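Local atomic coordinates of RNA-binding protein Smaug (Drosophila melanogaster, PDB entry 1OXJ), a protein that binds RNA, recognising it through its SAM domain. Residues Thr138-Ile150 against Ser160-Met172. Numbering follows the deposited sequence.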
# COMPACT_ATOMS: atom_id res chain seq x y z
N THR A 138 -5.10 -2.57 16.82
CA THR A 138 -3.90 -2.51 15.99
C THR A 138 -3.58 -3.87 15.38
O THR A 138 -3.34 -3.99 14.19
CB THR A 138 -2.69 -2.03 16.82
OG1 THR A 138 -2.95 -0.70 17.29
CG2 THR A 138 -1.42 -2.02 15.99
N LEU A 139 -3.57 -4.90 16.22
CA LEU A 139 -3.28 -6.25 15.76
C LEU A 139 -4.29 -6.69 14.70
O LEU A 139 -3.93 -7.34 13.72
CB LEU A 139 -3.29 -7.22 16.95
CG LEU A 139 -2.64 -8.59 16.76
CD1 LEU A 139 -1.28 -8.44 16.09
CD2 LEU A 139 -2.49 -9.26 18.12
N GLY A 140 -5.55 -6.31 14.87
CA GLY A 140 -6.58 -6.66 13.91
C GLY A 140 -6.34 -5.99 12.56
O GLY A 140 -6.50 -6.61 11.50
N VAL A 141 -5.95 -4.72 12.57
CA VAL A 141 -5.71 -4.04 11.30
C VAL A 141 -4.51 -4.69 10.60
O VAL A 141 -4.56 -4.95 9.41
CB VAL A 141 -5.46 -2.54 11.51
CG1 VAL A 141 -5.19 -1.86 10.17
CG2 VAL A 141 -6.68 -1.90 12.18
N LEU A 142 -3.45 -4.96 11.36
CA LEU A 142 -2.26 -5.59 10.79
C LEU A 142 -2.56 -6.94 10.14
O LEU A 142 -2.04 -7.24 9.07
CB LEU A 142 -1.19 -5.78 11.88
CG LEU A 142 0.09 -6.47 11.41
CD1 LEU A 142 0.70 -5.65 10.25
CD2 LEU A 142 1.08 -6.59 12.57
N MET A 143 -3.40 -7.74 10.77
CA MET A 143 -3.73 -9.05 10.20
C MET A 143 -4.46 -8.84 8.87
O MET A 143 -4.23 -9.57 7.92
CB MET A 143 -4.58 -9.85 11.19
CG MET A 143 -3.83 -10.24 12.47
SD MET A 143 -2.46 -11.41 12.21
CE MET A 143 -3.40 -12.91 11.91
N TRP A 144 -5.32 -7.82 8.80
CA TRP A 144 -6.02 -7.52 7.56
C TRP A 144 -5.00 -7.08 6.50
O TRP A 144 -5.10 -7.44 5.33
CB TRP A 144 -7.03 -6.41 7.79
CG TRP A 144 -7.68 -5.93 6.55
CD1 TRP A 144 -8.72 -6.52 5.87
CD2 TRP A 144 -7.34 -4.76 5.80
NE1 TRP A 144 -9.04 -5.78 4.76
CE2 TRP A 144 -8.21 -4.69 4.69
CE3 TRP A 144 -6.38 -3.75 5.97
CZ2 TRP A 144 -8.14 -3.66 3.75
CZ3 TRP A 144 -6.32 -2.72 5.03
CH2 TRP A 144 -7.19 -2.69 3.93
N ILE A 145 -4.02 -6.29 6.91
CA ILE A 145 -2.99 -5.84 5.98
C ILE A 145 -2.23 -7.04 5.40
O ILE A 145 -2.03 -7.14 4.19
CB ILE A 145 -1.99 -4.89 6.68
CG1 ILE A 145 -2.67 -3.56 7.01
CG2 ILE A 145 -0.75 -4.67 5.78
CD1 ILE A 145 -1.82 -2.63 7.90
N LEU A 146 -1.78 -7.93 6.27
CA LEU A 146 -1.05 -9.11 5.81
C LEU A 146 -1.96 -9.87 4.86
O LEU A 146 -1.52 -10.37 3.82
CB LEU A 146 -0.66 -9.99 6.99
CG LEU A 146 0.30 -9.34 7.99
CD1 LEU A 146 0.56 -10.27 9.16
CD2 LEU A 146 1.60 -8.99 7.29
N ASP A 147 -3.23 -9.92 5.22
CA ASP A 147 -4.25 -10.60 4.44
C ASP A 147 -4.30 -10.07 3.00
O ASP A 147 -4.25 -10.84 2.04
CB ASP A 147 -5.60 -10.41 5.14
CG ASP A 147 -6.58 -11.52 4.84
OD1 ASP A 147 -6.14 -12.69 4.76
OD2 ASP A 147 -7.78 -11.22 4.70
N ARG A 148 -4.39 -8.75 2.85
CA ARG A 148 -4.44 -8.14 1.53
C ARG A 148 -3.09 -8.25 0.81
O ARG A 148 -3.04 -8.34 -0.41
CB ARG A 148 -4.82 -6.66 1.64
CG ARG A 148 -6.22 -6.39 2.19
CD ARG A 148 -7.30 -6.69 1.16
NE ARG A 148 -7.44 -8.11 0.87
CZ ARG A 148 -8.00 -9.00 1.69
NH1 ARG A 148 -8.48 -8.61 2.86
NH2 ARG A 148 -8.07 -10.28 1.34
N SER A 149 -2.00 -8.24 1.58
CA SER A 149 -0.66 -8.35 0.99
C SER A 149 -0.41 -9.75 0.41
O SER A 149 0.25 -9.90 -0.63
CB SER A 149 0.41 -8.03 2.05
OG SER A 149 0.29 -6.70 2.52
N ILE A 150 -0.94 -10.76 1.09
CA ILE A 150 -0.77 -12.15 0.63
C ILE A 150 -1.38 -12.31 -0.75
O ILE A 150 -0.93 -13.13 -1.56
CB ILE A 150 -1.42 -13.14 1.62
CG1 ILE A 150 -0.61 -13.18 2.92
CG2 ILE A 150 -1.50 -14.53 1.02
CD1 ILE A 150 -1.28 -13.94 4.05
N SER A 160 4.31 -16.88 0.51
CA SER A 160 4.62 -17.92 1.49
C SER A 160 5.15 -17.33 2.79
O SER A 160 4.70 -17.69 3.88
CB SER A 160 5.64 -18.91 0.92
OG SER A 160 5.97 -19.90 1.88
N GLN A 161 6.10 -16.42 2.68
CA GLN A 161 6.68 -15.79 3.85
C GLN A 161 5.63 -14.96 4.59
O GLN A 161 5.66 -14.86 5.82
CB GLN A 161 7.86 -14.89 3.45
CG GLN A 161 8.98 -15.62 2.70
CD GLN A 161 8.72 -15.75 1.20
OE1 GLN A 161 7.74 -16.37 0.77
NE2 GLN A 161 9.60 -15.16 0.39
N LEU A 162 4.70 -14.37 3.85
CA LEU A 162 3.65 -13.55 4.45
C LEU A 162 2.66 -14.42 5.22
O LEU A 162 2.25 -14.06 6.33
CB LEU A 162 2.92 -12.74 3.37
CG LEU A 162 3.74 -11.59 2.77
CD1 LEU A 162 3.08 -11.06 1.50
CD2 LEU A 162 3.89 -10.49 3.82
N LYS A 163 2.28 -15.56 4.65
CA LYS A 163 1.35 -16.46 5.33
C LYS A 163 2.00 -16.95 6.62
O LYS A 163 1.34 -17.06 7.65
CB LYS A 163 1.01 -17.66 4.44
CG LYS A 163 0.32 -17.29 3.14
CD LYS A 163 0.12 -18.53 2.27
CE LYS A 163 -0.46 -18.15 0.92
NZ LYS A 163 -0.64 -19.34 0.03
N ASP A 164 3.29 -17.24 6.56
CA ASP A 164 4.02 -17.70 7.74
C ASP A 164 3.96 -16.62 8.82
O ASP A 164 3.56 -16.88 9.95
CB ASP A 164 5.48 -17.99 7.39
CG ASP A 164 5.65 -19.23 6.53
OD1 ASP A 164 6.78 -19.49 6.08
OD2 ASP A 164 4.65 -19.94 6.31
N LEU A 165 4.35 -15.40 8.44
CA LEU A 165 4.37 -14.27 9.36
C LEU A 165 2.99 -14.07 10.01
O LEU A 165 2.88 -13.94 11.23
CB LEU A 165 4.76 -13.00 8.60
CG LEU A 165 5.52 -11.90 9.36
CD1 LEU A 165 5.65 -10.68 8.45
CD2 LEU A 165 4.80 -11.52 10.64
N LYS A 166 1.95 -14.04 9.18
CA LYS A 166 0.59 -13.87 9.67
C LYS A 166 0.23 -15.00 10.62
O LYS A 166 -0.50 -14.80 11.60
CB LYS A 166 -0.40 -13.84 8.50
CG LYS A 166 -1.85 -13.63 8.89
CD LYS A 166 -2.77 -13.76 7.68
CE LYS A 166 -4.24 -13.76 8.08
NZ LYS A 166 -5.14 -13.97 6.91
N PHE A 167 0.74 -16.19 10.34
CA PHE A 167 0.47 -17.35 11.18
C PHE A 167 1.14 -17.18 12.54
O PHE A 167 0.52 -17.45 13.58
CB PHE A 167 0.97 -18.63 10.50
CG PHE A 167 0.51 -19.90 11.17
CD1 PHE A 167 -0.86 -20.18 11.28
CD2 PHE A 167 1.42 -20.80 11.69
CE1 PHE A 167 -1.29 -21.35 11.89
CE2 PHE A 167 1.00 -21.98 12.30
CZ PHE A 167 -0.37 -22.26 12.40
N LYS A 168 2.39 -16.75 12.54
CA LYS A 168 3.14 -16.53 13.78
C LYS A 168 2.40 -15.53 14.68
O LYS A 168 2.28 -15.75 15.88
CB LYS A 168 4.54 -15.98 13.48
CG LYS A 168 5.62 -17.02 13.18
CD LYS A 168 5.35 -17.83 11.92
CE LYS A 168 6.63 -18.46 11.37
NZ LYS A 168 7.34 -19.30 12.38
N LEU A 169 1.93 -14.44 14.08
CA LEU A 169 1.22 -13.40 14.83
C LEU A 169 -0.11 -13.88 15.37
O LEU A 169 -0.51 -13.50 16.47
CB LEU A 169 0.99 -12.17 13.95
CG LEU A 169 2.24 -11.47 13.40
CD1 LEU A 169 1.82 -10.27 12.58
CD2 LEU A 169 3.15 -11.06 14.54
N SER A 170 -0.81 -14.72 14.60
CA SER A 170 -2.11 -15.23 15.03
C SER A 170 -2.00 -16.10 16.28
O SER A 170 -2.99 -16.36 16.94
CB SER A 170 -2.75 -16.05 13.90
OG SER A 170 -2.04 -17.26 13.70
N LYS A 171 -0.78 -16.53 16.60
CA LYS A 171 -0.58 -17.38 17.76
C LYS A 171 0.01 -16.70 18.98
O LYS A 171 0.29 -17.36 19.98
CB LYS A 171 0.29 -18.59 17.38
CG LYS A 171 -0.37 -19.55 16.39
CD LYS A 171 -1.73 -20.03 16.89
CE LYS A 171 -1.63 -20.68 18.27
NZ LYS A 171 -2.93 -21.26 18.73
N MET A 172 0.20 -15.38 18.92
CA MET A 172 0.75 -14.67 20.08
C MET A 172 -0.30 -14.66 21.19
O MET A 172 -1.49 -14.78 20.85
CB MET A 172 1.10 -13.22 19.72
CG MET A 172 2.29 -13.04 18.77
SD MET A 172 2.71 -11.28 18.56
CE MET A 172 1.15 -10.67 18.03
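Lys166 reaches across an antiparallel helix pair of the PHAT domain as a knob into the hole formed by Met143, Leu146, Asp147 and Ile150. The two helical segments run at 162° to each other, their axes coming within 9.4 Å. Lys166 starts out trans to its own amide nitrogen (chi1 -179°) and stays fully stretched, which brings its amine to Asp147, where NZ donates to OD1 at 2.7 Å in a salt bridge, coming from above the carboxylate plane. Its methylenes are used as well: CG lies tightly against Met143 CE at 3.5 Å, and CD meets Ile150 CD1. Cutting the side chain back to an alanine here is likely to leave the Asp147 carboxylate without its cross-helix partner and a gap beside Met143 CE. Deeper in, Leu169 CD1 meets Leu146 CD1 at 3.6 Å, the two side chains crossing nearly at right angles, and also touches Leu142 CD2. The side chains of Ile150 and Leu162 slide past each other in opposite directions. Helix 111-127 backs this layer, with Leu126 against Leu142 and Phe115 against Ser149. In the second shell, Arg148 NH1 makes a salt bridge to Asp147 OD2 at 3.3 Å, its hydrogen bond weak and bent, and Arg148 CG sits 3.5 Å above one face of the Trp144 ring, toward its rim.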